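Local coordinates for protein immunomodulatory active chitinase (Trichuris suis, PDB 6G9C) that displays immunomodulatory properties in inflammatory lung disease and, as a family 18 glycoside hydrolase, probably binds and hydrolyses chitin, at residues T228-I232 against D288-A293; S234-S238 against W249-Q253; G278-S282 against A293-T298; K317-K323 against Y334-G338. The contacts are given in a common frame with arbitrary orientation. Residue numbers count along the deposited sequence, not the author numbering.

Contact 1 (T228-I232 against D288-A293); sequences TQTGI and DIGAPA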
loop_
_atom_site.group_PDB
_atom_site.type_symbol
_atom_site.label_atom_id
_atom_site.label_comp_id
_atom_site.label_asym_id
_atom_site.label_seq_id
_atom_site.Cartn_x
_atom_site.Cartn_y
_atom_site.Cartn_z
ATOM N N THR A 228 25.770 -30.640 26.142
ATOM C CA THR A 228 26.705 -31.716 25.829
ATOM C C THR A 228 26.022 -33.020 25.410
ATOM O O THR A 228 26.705 -34.045 25.317
ATOM C CB THR A 228 27.618 -31.985 27.036
ATOM O OG1 THR A 228 26.828 -32.450 28.139
ATOM C CG2 THR A 228 28.353 -30.705 27.455
ATOM N N GLN A 229 24.708 -33.013 25.177
ATOM C CA GLN A 229 24.005 -34.192 24.680
ATOM C C GLN A 229 22.828 -33.757 23.818
ATOM O O GLN A 229 22.307 -32.645 23.955
ATOM C CB GLN A 229 23.500 -35.079 25.814
ATOM C CG GLN A 229 22.376 -34.447 26.599
ATOM C CD GLN A 229 22.202 -35.080 27.959
ATOM O OE1 GLN A 229 22.994 -34.841 28.871
ATOM N NE2 GLN A 229 21.162 -35.895 28.103
ATOM N N THR A 230 22.393 -34.662 22.944
ATOM C CA THR A 230 21.318 -34.325 22.015
ATOM C C THR A 230 19.984 -34.194 22.736
ATOM O O THR A 230 19.742 -34.828 23.766
ATOM C CB THR A 230 21.180 -35.380 20.914
ATOM O OG1 THR A 230 20.762 -36.621 21.499
ATOM C CG2 THR A 230 22.501 -35.570 20.166
ATOM N N GLY A 231 19.103 -33.382 22.154
ATOM C CA GLY A 231 17.797 -33.115 22.728
ATOM C C GLY A 231 16.917 -32.462 21.685
ATOM O O GLY A 231 17.337 -32.228 20.548
ATOM N N ILE A 232 15.682 -32.161 22.090
ATOM C CA ILE A 232 14.620 -31.760 21.164
ATOM C C ILE A 232 14.478 -30.246 21.170
ATOM O O ILE A 232 14.258 -29.638 22.229
ATOM C CB ILE A 232 13.284 -32.421 21.536
ATOM C CG1 ILE A 232 13.446 -33.942 21.682
ATOM C CG2 ILE A 232 12.245 -32.107 20.479
ATOM C CD1 ILE A 232 13.899 -34.626 20.413
ATOM N N ASP A 288 20.577 -41.964 19.969
ATOM C CA ASP A 288 19.293 -41.658 20.588
ATOM C C ASP A 288 19.231 -40.193 21.015
ATOM O O ASP A 288 20.242 -39.489 21.085
ATOM C CB ASP A 288 19.047 -42.548 21.807
ATOM C CG ASP A 288 18.750 -43.979 21.431
ATOM O OD1 ASP A 288 18.848 -44.308 20.230
ATOM O OD2 ASP A 288 18.409 -44.769 22.338
ATOM N N ILE A 289 18.007 -39.733 21.291
ATOM C CA ILE A 289 17.828 -38.517 22.072
ATOM C C ILE A 289 18.543 -38.695 23.400
ATOM O O ILE A 289 18.346 -39.699 24.094
ATOM C CB ILE A 289 16.331 -38.235 22.276
ATOM C CG1 ILE A 289 15.635 -38.063 20.920
ATOM C CG2 ILE A 289 16.125 -37.013 23.208
ATOM C CD1 ILE A 289 14.118 -38.247 20.968
ATOM N N GLY A 290 19.386 -37.724 23.759
ATOM C CA GLY A 290 20.218 -37.832 24.942
ATOM C C GLY A 290 21.595 -38.414 24.709
ATOM O O GLY A 290 22.361 -38.552 25.671
ATOM N N ALA A 291 21.937 -38.765 23.469
ATOM C CA ALA A 291 23.254 -39.309 23.182
ATOM C C ALA A 291 24.330 -38.256 23.450
ATOM O O ALA A 291 24.094 -37.057 23.282
ATOM C CB ALA A 291 23.337 -39.782 21.731
ATOM N N PRO A 292 25.522 -38.672 23.873
ATOM C CA PRO A 292 26.574 -37.686 24.155
ATOM C C PRO A 292 27.012 -36.982 22.880
ATOM O O PRO A 292 27.036 -37.571 21.795
ATOM C CB PRO A 292 27.709 -38.532 24.751
ATOM C CG PRO A 292 27.474 -39.905 24.228
ATOM C CD PRO A 292 25.969 -40.051 24.112
ATOM N N ALA A 293 27.350 -35.704 23.023
ATOM C CA ALA A 293 27.815 -34.887 21.917
ATOM C C ALA A 293 29.141 -34.245 22.285
ATOM O O ALA A 293 29.416 -33.981 23.459
ATOM C CB ALA A 293 26.817 -33.801 21.557
#
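Two loops can be joined with very little regular structure when a few backbone hydrogen bonds fall into place, and a side chain may add to them, as Thr230 illustrates. Its CA-to-CB bond points toward 288-293, and the p rotamer brings OG1 to 2.9 Å from Gly290 N, a weak hydrogen bond that supplements the main one from Gly290 N to Thr230 O (2.9 Å). Two further backbone bonds run from Thr230 N to Ala291 O (3.0 Å) and from Ala293 N to Thr228 O (2.9 Å). Gln229 CB lies 3.7 Å from Gly290 O. Ile232 starts out sideways, yet its m,m conformation carries CD1 to 3.7 Å from Ile289 CD1, which extends from an m,t side chain. Trp341 borders both Thr230 and Ile289. Opposite Thr230, Asp288 to Ala291 form a type II beta turn with glycine, at positive phi, in its third position. An isolated beta bridge, Gln229 with Pro292, thus joins the residue just after that turn to the loop following strand 214-218 of the TIM barrel.

Contact 2 (S234-S238 against W249-Q253); sequences SPLYS and WNVEQ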
loop_
_atom_site.group_PDB
_atom_site.type_symbol
_atom_site.label_atom_id
_atom_site.label_comp_id
_atom_site.label_asym_id
_atom_site.label_seq_id
_atom_site.Cartn_x
_atom_site.Cartn_y
_atom_site.Cartn_z
ATOM N N SER A 234 12.016 -28.304 19.988
ATOM C CA SER A 234 10.676 -27.815 20.325
ATOM C C SER A 234 9.738 -28.999 20.470
ATOM O O SER A 234 8.932 -29.296 19.575
ATOM C CB SER A 234 10.179 -26.827 19.264
ATOM O OG SER A 234 8.934 -26.238 19.614
ATOM N N PRO A 235 9.825 -29.727 21.583
ATOM C CA PRO A 235 8.925 -30.864 21.778
ATOM C C PRO A 235 7.528 -30.375 22.093
ATOM O O PRO A 235 7.345 -29.410 22.841
ATOM C CB PRO A 235 9.537 -31.608 22.971
ATOM C CG PRO A 235 10.256 -30.542 23.757
ATOM C CD PRO A 235 10.706 -29.494 22.754
ATOM N N LEU A 236 6.536 -31.046 21.507
ATOM C CA LEU A 236 5.152 -30.725 21.837
ATOM C C LEU A 236 4.826 -31.138 23.266
ATOM O O LEU A 236 4.215 -30.366 24.014
ATOM C CB LEU A 236 4.192 -31.398 20.849
ATOM C CG LEU A 236 2.700 -31.177 21.132
ATOM C CD1 LEU A 236 2.383 -29.685 21.212
ATOM C CD2 LEU A 236 1.844 -31.855 20.068
ATOM N N TYR A 237 5.234 -32.347 23.666
ATOM C CA TYR A 237 5.025 -32.837 25.019
ATOM C C TYR A 237 6.347 -33.254 25.646
ATOM O O TYR A 237 7.338 -33.504 24.955
ATOM C CB TYR A 237 4.094 -34.052 25.065
ATOM C CG TYR A 237 2.826 -33.937 24.265
ATOM C CD1 TYR A 237 1.753 -33.192 24.733
ATOM C CD2 TYR A 237 2.688 -34.607 23.051
ATOM C CE1 TYR A 237 0.580 -33.106 24.010
ATOM C CE2 TYR A 237 1.520 -34.528 22.321
ATOM C CZ TYR A 237 0.471 -33.777 22.805
ATOM O OH TYR A 237 -0.694 -33.694 22.083
ATOM N N SER A 238 6.328 -33.382 26.971
ATOM C CA SER A 238 7.464 -33.929 27.693
ATOM C C SER A 238 7.601 -35.425 27.421
ATOM O O SER A 238 6.651 -36.107 27.033
ATOM C CB SER A 238 7.311 -33.698 29.194
ATOM O OG SER A 238 6.166 -34.373 29.677
ATOM N N TRP A 249 9.632 -27.801 29.817
ATOM C CA TRP A 249 10.323 -27.269 28.644
ATOM C C TRP A 249 9.768 -27.921 27.376
ATOM O O TRP A 249 10.432 -28.691 26.681
ATOM C CB TRP A 249 11.826 -27.473 28.786
ATOM C CG TRP A 249 12.464 -26.517 29.772
ATOM C CD1 TRP A 249 11.915 -26.045 30.931
ATOM C CD2 TRP A 249 13.758 -25.915 29.671
ATOM N NE1 TRP A 249 12.788 -25.189 31.560
ATOM C CE2 TRP A 249 13.927 -25.089 30.805
ATOM C CE3 TRP A 249 14.793 -25.991 28.732
ATOM C CZ2 TRP A 249 15.088 -24.351 31.025
ATOM C CZ3 TRP A 249 15.944 -25.257 28.950
ATOM C CH2 TRP A 249 16.083 -24.446 30.091
ATOM N N ASN A 250 8.523 -27.571 27.073
ATOM C CA ASN A 250 7.843 -28.075 25.889
ATOM C C ASN A 250 6.669 -27.151 25.591
ATOM O O ASN A 250 6.317 -26.287 26.397
ATOM C CB ASN A 250 7.392 -29.534 26.080
ATOM C CG ASN A 250 6.583 -29.736 27.345
ATOM O OD1 ASN A 250 5.401 -29.384 27.403
ATOM N ND2 ASN A 250 7.216 -30.311 28.376
ATOM N N VAL A 251 6.073 -27.344 24.414
ATOM C CA VAL A 251 5.019 -26.445 23.945
ATOM C C VAL A 251 3.816 -26.510 24.874
ATOM O O VAL A 251 3.260 -25.480 25.277
ATOM C CB VAL A 251 4.624 -26.787 22.497
ATOM C CG1 VAL A 251 3.352 -26.040 22.109
ATOM C CG2 VAL A 251 5.765 -26.467 21.535
ATOM N N GLU A 252 3.413 -27.728 25.247
ATOM C CA GLU A 252 2.204 -27.913 26.041
ATOM C C GLU A 252 2.297 -27.195 27.379
ATOM O O GLU A 252 1.367 -26.490 27.778
ATOM C CB GLU A 252 1.945 -29.405 26.262
ATOM C CG GLU A 252 0.670 -29.681 27.051
ATOM C CD GLU A 252 0.586 -31.113 27.548
ATOM O OE1 GLU A 252 1.449 -31.524 28.356
ATOM O OE2 GLU A 252 -0.349 -31.827 27.129
ATOM N N GLN A 253 3.415 -27.366 28.091
ATOM C CA GLN A 253 3.514 -26.849 29.452
ATOM C C GLN A 253 3.879 -25.367 29.487
ATOM O O GLN A 253 3.372 -24.626 30.342
ATOM C CB GLN A 253 4.530 -27.665 30.252
ATOM C CG GLN A 253 4.092 -29.097 30.507
ATOM C CD GLN A 253 2.837 -29.167 31.349
ATOM O OE1 GLN A 253 2.716 -28.465 32.348
ATOM N NE2 GLN A 253 1.888 -30.000 30.939
HETATM O O HOH W 1 3.803 -32.795 28.523
#
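The first turn of any alpha helix has amide groups with no preceding carbonyls to receive them, and helix 251-261 meets that need in two ways. A loop supplies two acceptors: Val251 N donates to Pro235 O (2.9 Å) and Glu252 N to Leu236 O (3.0 Å). The third comes from the N-cap residue itself, since Asn250 OD1 accepts from Gln253 N at 2.9 Å. The amide end of Asn250 is used as well, ND2 bonding to Lys247 O. On the loop side, Ser238 N donates to water 1 (3.0 Å), which in turn donates to Glu252 OE1 at 2.7 Å; the same OE1 accepts from Gln253 NE2 at 3.0 Å. Ser234 looks elsewhere: its OG bonds to Cys219 O and its carbonyl to Lys353 NZ. Around this polar network, Pro235 CG lies 3.8 Å from Asn250 CB and Leu236 CD1 lies 3.9 Å from Val251 CG1, with Trp356 of helix 347-360 touching both Leu236 and Val251. The arrangement is an asparagine N-cap supplemented by loop carbonyls, at the start of the helix that lies between barrel strands 214-218 and 268-281 in the TIM-barrel chain order.

Contact 3 (G278-S282 against A293-T298); sequences GWTLS and AQGSST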
loop_
_atom_site.group_PDB
_atom_site.type_symbol
_atom_site.label_atom_id
_atom_site.label_comp_id
_atom_site.label_asym_id
_atom_site.label_seq_id
_atom_site.Cartn_x
_atom_site.Cartn_y
_atom_site.Cartn_z
ATOM N N GLY A 278 21.473 -28.788 15.946
ATOM C CA GLY A 278 22.309 -29.930 15.638
ATOM C C GLY A 278 23.532 -30.039 16.520
ATOM O O GLY A 278 24.037 -29.051 17.059
ATOM N N TRP A 279 24.022 -31.270 16.622
ATOM C CA TRP A 279 25.222 -31.642 17.356
ATOM C C TRP A 279 26.132 -32.496 16.476
ATOM O O TRP A 279 25.692 -33.118 15.504
ATOM C CB TRP A 279 24.885 -32.464 18.599
ATOM C CG TRP A 279 24.150 -31.745 19.705
ATOM C CD1 TRP A 279 24.683 -31.264 20.872
ATOM C CD2 TRP A 279 22.739 -31.493 19.773
ATOM N NE1 TRP A 279 23.691 -30.707 21.651
ATOM C CE2 TRP A 279 22.490 -30.842 21.000
ATOM C CE3 TRP A 279 21.665 -31.755 18.915
ATOM C CZ2 TRP A 279 21.214 -30.443 21.384
ATOM C CZ3 TRP A 279 20.398 -31.358 19.301
ATOM C CH2 TRP A 279 20.189 -30.699 20.526
ATOM N N THR A 280 27.410 -32.561 16.860
ATOM C CA THR A 280 28.311 -33.614 16.402
ATOM C C THR A 280 28.389 -34.649 17.517
ATOM O O THR A 280 28.753 -34.316 18.651
ATOM C CB THR A 280 29.699 -33.063 16.067
ATOM O OG1 THR A 280 29.587 -32.101 15.009
ATOM C CG2 THR A 280 30.642 -34.178 15.651
ATOM N N LEU A 281 28.011 -35.882 17.206
ATOM C CA LEU A 281 27.961 -36.931 18.213
ATOM C C LEU A 281 29.363 -37.310 18.673
ATOM O O LEU A 281 30.311 -37.325 17.881
ATOM C CB LEU A 281 27.260 -38.167 17.651
ATOM C CG LEU A 281 25.800 -37.979 17.235
ATOM C CD1 LEU A 281 25.339 -39.175 16.430
ATOM C CD2 LEU A 281 24.937 -37.799 18.472
ATOM N N SER A 282 29.488 -37.627 19.965
ATOM C CA SER A 282 30.736 -38.200 20.458
ATOM C C SER A 282 30.960 -39.594 19.900
ATOM O O SER A 282 32.107 -40.001 19.693
ATOM C CB SER A 282 30.728 -38.264 21.983
ATOM O OG SER A 282 30.489 -36.990 22.533
ATOM N N ALA A 293 27.350 -35.704 23.023
ATOM C CA ALA A 293 27.815 -34.887 21.917
ATOM C C ALA A 293 29.141 -34.245 22.285
ATOM O O ALA A 293 29.416 -33.981 23.459
ATOM C CB ALA A 293 26.817 -33.801 21.557
ATOM N N GLN A 294 29.961 -33.993 21.270
ATOM C CA GLN A 294 31.250 -33.349 21.468
ATOM C C GLN A 294 31.256 -31.896 21.018
ATOM O O GLN A 294 32.251 -31.200 21.225
ATOM C CB GLN A 294 32.348 -34.122 20.736
ATOM C CG GLN A 294 32.210 -34.160 19.226
ATOM C CD GLN A 294 33.396 -34.841 18.565
ATOM O OE1 GLN A 294 33.451 -36.069 18.471
ATOM N NE2 GLN A 294 34.361 -34.045 18.119
ATOM N N GLY A 295 30.176 -31.427 20.407
ATOM C CA GLY A 295 30.081 -30.045 19.992
ATOM C C GLY A 295 28.885 -29.852 19.080
ATOM O O GLY A 295 28.044 -30.739 18.932
ATOM N N SER A 296 28.830 -28.671 18.474
ATOM C CA SER A 296 27.742 -28.340 17.567
ATOM C C SER A 296 27.875 -29.118 16.261
ATOM O O SER A 296 28.947 -29.621 15.916
ATOM C CB SER A 296 27.758 -26.852 17.266
ATOM O OG SER A 296 29.030 -26.511 16.747
ATOM N N SER A 297 26.766 -29.202 15.521
ATOM C CA SER A 297 26.822 -29.749 14.174
ATOM C C SER A 297 27.609 -28.822 13.258
ATOM O O SER A 297 27.621 -27.602 13.439
ATOM C CB SER A 297 25.415 -29.930 13.608
ATOM O OG SER A 297 24.707 -28.708 13.720
ATOM N N THR A 298 28.258 -29.419 12.256
ATOM C CA THR A 298 28.986 -28.654 11.253
ATOM C C THR A 298 28.053 -27.673 10.549
ATOM O O THR A 298 26.895 -27.994 10.266
ATOM C CB THR A 298 29.603 -29.605 10.224
ATOM O OG1 THR A 298 30.341 -30.633 10.896
ATOM C CG2 THR A 298 30.538 -28.854 9.291
#
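Shortest of the polar links is Thr280 OG1 to Ser296 O, 2.7 Å, in which the m rotamer lets the hydroxyl donate to a backbone carbonyl; OG1 also pairs with Gln340 NE2. Around it run three backbone hydrogen bonds: Thr280 N to Gly295 O (2.8 Å), Gln294 N to Thr280 O (2.9 Å) and Ser297 N to Gly278 O (3.1 Å). The example shows how a strand edge can be followed by a chain that bends. Antiparallel non-hydrogen-bonded pairs form at Trp279 with Ser296 and at Leu281 with Ala293, so 293-298 spends one residue more than its partner between them, turning its corner at Gln294 and Gly295. Farther out, Ala293 CB packs 3.4 Å from Trp279 CD1, while Trp279 NE1 is bound by Glu227 O. Thr280 CG2 meets Gln294 CG at 3.9 Å. Gly278 suits this closeness, because a CB there would clash with Ser297 OG where it now stands. Strand 268-281 is thus bordered by 293-298, while Trp279 and Leu281 make backbone bonds with Trp341 and Asn339, at and just before the antiparallel strand 340-343; Ser297 also touches Phe342 of that strand.

Contact 4 (K317-K323 against Y334-G338); sequences KLSSGAK and YLVQG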
loop_
_atom_site.group_PDB
_atom_site.type_symbol
_atom_site.label_atom_id
_atom_site.label_comp_id
_atom_site.label_asym_id
_atom_site.label_seq_id
_atom_site.Cartn_x
_atom_site.Cartn_y
_atom_site.Cartn_z
ATOM N N LYS A 317 19.552 -33.343 2.970
ATOM C CA LYS A 317 20.248 -34.471 3.595
ATOM C C LYS A 317 19.434 -35.759 3.532
ATOM O O LYS A 317 20.007 -36.845 3.375
ATOM C CB LYS A 317 20.605 -34.125 5.044
ATOM C CG LYS A 317 21.681 -33.054 5.166
ATOM C CD LYS A 317 22.060 -32.825 6.620
ATOM C CE LYS A 317 23.226 -31.855 6.736
ATOM N NZ LYS A 317 24.379 -32.297 5.893
ATOM N N LEU A 318 18.109 -35.665 3.621
ATOM C CA LEU A 318 17.273 -36.844 3.407
ATOM C C LEU A 318 17.481 -37.426 2.011
ATOM O O LEU A 318 17.549 -38.651 1.837
ATOM C CB LEU A 318 15.802 -36.478 3.622
ATOM C CG LEU A 318 15.420 -36.345 5.096
ATOM C CD1 LEU A 318 14.014 -35.784 5.241
ATOM C CD2 LEU A 318 15.551 -37.702 5.757
ATOM N N SER A 319 17.591 -36.560 0.999
ATOM C CA SER A 319 17.892 -37.035 -0.345
ATOM C C SER A 319 19.248 -37.720 -0.413
ATOM O O SER A 319 19.437 -38.632 -1.227
ATOM C CB SER A 319 17.840 -35.873 -1.334
ATOM O OG SER A 319 16.564 -35.270 -1.310
ATOM N N SER A 320 20.197 -37.299 0.420
ATOM C CA SER A 320 21.539 -37.866 0.447
ATOM C C SER A 320 21.647 -39.094 1.342
ATOM O O SER A 320 22.760 -39.572 1.583
ATOM C CB SER A 320 22.550 -36.812 0.901
ATOM O OG SER A 320 22.579 -35.721 0.000
ATOM N N GLY A 321 20.533 -39.607 1.847
ATOM C CA GLY A 321 20.564 -40.835 2.607
ATOM C C GLY A 321 20.622 -40.685 4.109
ATOM O O GLY A 321 20.904 -41.670 4.795
ATOM N N ALA A 322 20.361 -39.495 4.648
ATOM C CA ALA A 322 20.259 -39.342 6.089
ATOM C C ALA A 322 19.078 -40.141 6.634
ATOM O O ALA A 322 18.088 -40.387 5.941
ATOM C CB ALA A 322 20.114 -37.863 6.464
ATOM N N LYS A 323 19.186 -40.544 7.893
ATOM C CA LYS A 323 18.163 -41.347 8.550
ATOM C C LYS A 323 17.251 -40.441 9.366
ATOM O O LYS A 323 17.727 -39.638 10.175
ATOM C CB LYS A 323 18.790 -42.408 9.455
ATOM C CG LYS A 323 17.770 -43.218 10.258
ATOM C CD LYS A 323 18.436 -44.248 11.179
ATOM C CE LYS A 323 19.526 -43.606 12.029
ATOM N NZ LYS A 323 19.935 -44.422 13.208
ATOM N N TYR A 334 13.913 -36.499 14.423
ATOM C CA TYR A 334 15.305 -36.113 14.416
ATOM C C TYR A 334 15.999 -36.800 13.249
ATOM O O TYR A 334 15.478 -37.755 12.662
ATOM C CB TYR A 334 15.995 -36.393 15.762
ATOM C CG TYR A 334 16.128 -37.834 16.216
ATOM C CD1 TYR A 334 17.262 -38.579 15.909
ATOM C CD2 TYR A 334 15.159 -38.416 17.028
ATOM C CE1 TYR A 334 17.412 -39.883 16.370
ATOM C CE2 TYR A 334 15.308 -39.712 17.510
ATOM C CZ TYR A 334 16.432 -40.441 17.164
ATOM O OH TYR A 334 16.568 -41.725 17.619
ATOM N N LEU A 335 17.155 -36.255 12.886
ATOM C CA LEU A 335 17.895 -36.667 11.702
ATOM C C LEU A 335 19.298 -37.074 12.117
ATOM O O LEU A 335 19.942 -36.373 12.909
ATOM C CB LEU A 335 17.958 -35.525 10.681
ATOM C CG LEU A 335 18.408 -35.939 9.283
ATOM C CD1 LEU A 335 17.213 -36.497 8.546
ATOM C CD2 LEU A 335 18.999 -34.773 8.523
ATOM N N VAL A 336 19.760 -38.206 11.602
ATOM C CA VAL A 336 21.113 -38.689 11.855
ATOM C C VAL A 336 21.796 -38.914 10.515
ATOM O O VAL A 336 21.242 -39.589 9.636
ATOM C CB VAL A 336 21.117 -39.983 12.685
ATOM C CG1 VAL A 336 22.544 -40.337 13.081
ATOM C CG2 VAL A 336 20.228 -39.839 13.914
ATOM N N GLN A 337 23.004 -38.368 10.369
ATOM C CA GLN A 337 23.812 -38.575 9.164
ATOM C C GLN A 337 25.266 -38.668 9.615
ATOM O O GLN A 337 25.896 -37.640 9.887
ATOM C CB GLN A 337 23.597 -37.437 8.175
ATOM C CG GLN A 337 24.300 -37.580 6.840
ATOM C CD GLN A 337 24.205 -36.297 6.021
ATOM O OE1 GLN A 337 24.571 -35.211 6.490
ATOM N NE2 GLN A 337 23.698 -36.413 4.809
ATOM N N GLY A 338 25.786 -39.892 9.703
ATOM C CA GLY A 338 27.124 -40.068 10.254
ATOM C C GLY A 338 27.119 -39.647 11.711
ATOM O O GLY A 338 26.293 -40.110 12.506
#
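A helix that must pass straight into a strand needs a sharp stop, and 317-323 provides one with a Schellman motif: Ala322 N bonds to Lys317 O (3.0 Å) and Gly321 N to Leu318 O (3.1 Å), with Gly321 at positive phi. The chain then enters an antiparallel pairing with strand 332-337, within what is probably the alpha+beta insertion found in many family 18 barrels. In the segment 334-338, Tyr334 comes first and bears little on this contact, its ring being stacked on Trp341. Leu335 follows and covers the end of the helix: CD1 lies 3.5 Å from Leu318 CD2, CG 3.8 Å from Ala322 CB, and CD2 3.9 Å from Lys317 CB. Its CA also makes a CH...O contact of 3.3 Å with Lys323 O. Val336 forms the hydrogen-bonded pair with Lys323, both Val336 N to Lys323 O and Lys323 N to Val336 O measuring 2.9 Å; their side chains share one face of the sheet, Val336 CB being 4.0 Å from Lys323 CE. Gln337 then stretches back to the helix, its CB 3.9 Å from Ala322 CB, and its OE1 accepts a hydrogen bond from Lys317 NZ at 3.0 Å.

From the N terminus, contact 1 opens first, in the loop after barrel strand 214-218, and does not close until residues 288-293. Contact 2 is nested within that span, closing a short loop onto the start of helix 251-261; the two centres are 17 Å apart. Contact 3 opens on strand 268-281 before contact 1 has closed, so these two cross. They share Ala293, and Pro292 O probably accepts a hydrogen bond from Ser282 N. Contact 4 follows in series and meets contact 1 where Ile289 packs on Tyr334. Together they tie the loop after strand 214-218 to helix 251-261 and to the loop 288-293, that loop to strand 268-281, and helix 311-319 to strand 332-337.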